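Local coordinates for uncharacterized protein (Bacillus cereus, PDB 5F2H), which is of unknown function but belongs to the alpha/beta hydrolase superfamily and may act as a hydrolase, perhaps of the phospholipase/carboxylesterase type, at the interface of chains A and B. Coordinates in Å, arbitrary orientation; residue numbers count along the deposited sequence, not the author numbering. Chains: chain A/B, Uncharacterized protein.

The interface of chains A and B. Residues chain A 142, 170-173; chain B 43, 45, 77-79.
A:Ser171 and B:Trp78 meet through two hydrogen bonds where a loop of the alpha/beta-hydrolase domain of chain A docks on the N-terminal helical region of chain B. The backbone N of B:Trp78 donates to the hydroxyl OG of A:Ser171 at 2.8 Å. OG lies beside its own backbone N and anti to the carbonyl carbon (chi1 -62°), and from there it faces the B:Trp78 N-H. In return the backbone N of A:Ser171 donates to the carbonyl O of B:Trp78 at 3.3 Å, nearly straight at the hydrogen. A:Phe170 and B:Tyr79 form an antiparallel beta bridge next to this pair.

B:Asn43 extends its side chain with CG anti to the backbone N (chi1 -177°), which carries the amide to the chain A loop. Its ND2 makes a weak hydrogen bond to the carbonyl O of A:Ser171. ND2 is also 2.9 Å from the carbonyl O of A:Asp172, but its N-H points away. That oxygen instead accepts from A:Asn142 ND2 at 2.7 Å, a bond within chain A that may steady the A:Asp172 carbonyl. Within chain B, the B:Tyr79 hydroxyl OH donates to the carbonyl O of B:Ala45, linking this loop to helix 44-58.

Carbon contacts lie beside these bonds. CA of A:Phe170 sits over one face of the B:Trp78 indole, 3.6 Å from the centroid of the six-membered ring, as a CH-pi contact. CB of A:Phe170 lies alongside CD1 of B:Tyr79. Its ring atom CE1 approaches ND2 of B:Asn43 at 3.5 Å, with the ring and amide planes 47° apart. CB of A:Ser171 packs against CD1 of B:Phe77 at 3.5 Å and also touches CB of B:Ala45. The interface is two-fold symmetric, and this patch recurs with the chains exchanged. The structure alone does not show whether this dimer is the biological one.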
# COMPACT_ATOMS: atom_id res chain seq x y z
N ASN A 142 5.18 -3.47 29.05
CA ASN A 142 6.35 -2.97 28.38
C ASN A 142 6.20 -3.27 26.90
O ASN A 142 5.13 -3.69 26.46
CB ASN A 142 7.61 -3.63 28.97
CG ASN A 142 7.55 -5.13 28.91
OD1 ASN A 142 7.06 -5.69 27.94
ND2 ASN A 142 8.05 -5.79 29.94
N PHE A 170 8.65 -1.79 38.78
CA PHE A 170 9.40 -2.98 39.15
C PHE A 170 10.11 -3.44 37.90
O PHE A 170 9.84 -2.92 36.81
CB PHE A 170 8.50 -4.05 39.71
CG PHE A 170 7.43 -4.45 38.78
CD1 PHE A 170 7.63 -5.48 37.86
CD2 PHE A 170 6.21 -3.82 38.82
CE1 PHE A 170 6.64 -5.84 36.97
CE2 PHE A 170 5.20 -4.18 37.94
CZ PHE A 170 5.42 -5.20 37.01
N SER A 171 11.03 -4.38 38.05
CA SER A 171 11.79 -4.92 36.93
C SER A 171 10.94 -5.15 35.69
O SER A 171 10.02 -5.95 35.73
CB SER A 171 12.46 -6.24 37.31
OG SER A 171 13.40 -6.08 38.36
N ASP A 172 11.25 -4.45 34.60
CA ASP A 172 10.55 -4.57 33.32
C ASP A 172 9.04 -4.26 33.34
O ASP A 172 8.34 -4.64 32.39
CB ASP A 172 10.74 -5.98 32.74
CG ASP A 172 12.18 -6.34 32.56
OD1 ASP A 172 13.01 -5.42 32.38
OD2 ASP A 172 12.49 -7.55 32.58
N GLY A 173 8.55 -3.59 34.38
CA GLY A 173 7.13 -3.22 34.50
C GLY A 173 7.02 -1.70 34.48
O GLY A 173 7.58 -1.02 35.34
N ASN B 43 6.79 -11.33 31.54
CA ASN B 43 7.52 -10.55 32.53
C ASN B 43 7.59 -11.49 33.71
O ASN B 43 6.60 -11.69 34.41
CB ASN B 43 6.84 -9.23 32.90
CG ASN B 43 7.65 -8.40 33.90
OD1 ASN B 43 8.34 -8.93 34.77
ND2 ASN B 43 7.53 -7.09 33.80
N ALA B 45 9.36 -11.22 36.49
CA ALA B 45 9.31 -10.49 37.74
C ALA B 45 7.89 -10.47 38.25
O ALA B 45 7.62 -10.83 39.38
CB ALA B 45 9.84 -9.09 37.55
N PHE B 77 15.80 -9.43 40.15
CA PHE B 77 14.73 -8.47 39.93
C PHE B 77 14.51 -7.66 41.20
O PHE B 77 15.09 -7.97 42.25
CB PHE B 77 13.40 -9.14 39.60
CG PHE B 77 13.44 -10.05 38.41
CD1 PHE B 77 13.74 -9.55 37.15
CD2 PHE B 77 12.98 -11.35 38.52
CE1 PHE B 77 13.69 -10.36 36.04
CE2 PHE B 77 12.94 -12.17 37.42
CZ PHE B 77 13.30 -11.68 36.18
N TRP B 78 13.66 -6.64 41.13
CA TRP B 78 13.35 -5.81 42.32
C TRP B 78 11.89 -5.36 42.26
O TRP B 78 11.31 -5.31 41.19
CB TRP B 78 14.26 -4.58 42.40
CG TRP B 78 14.02 -3.61 41.32
CD1 TRP B 78 14.67 -3.52 40.13
CD2 TRP B 78 13.02 -2.59 41.30
NE1 TRP B 78 14.15 -2.49 39.38
CE2 TRP B 78 13.12 -1.92 40.08
CE3 TRP B 78 12.02 -2.20 42.21
CZ2 TRP B 78 12.27 -0.88 39.73
CZ3 TRP B 78 11.18 -1.18 41.86
CH2 TRP B 78 11.32 -0.52 40.64
N TYR B 79 11.33 -5.02 43.42
CA TYR B 79 9.95 -4.55 43.53
C TYR B 79 9.88 -3.31 44.42
O TYR B 79 10.80 -3.03 45.18
CB TYR B 79 9.07 -5.64 44.09
CG TYR B 79 9.16 -6.92 43.28
CD1 TYR B 79 8.37 -7.11 42.17
CD2 TYR B 79 10.05 -7.92 43.62
CE1 TYR B 79 8.46 -8.26 41.41
CE2 TYR B 79 10.14 -9.07 42.88
CZ TYR B 79 9.33 -9.25 41.78
OH TYR B 79 9.42 -10.41 41.04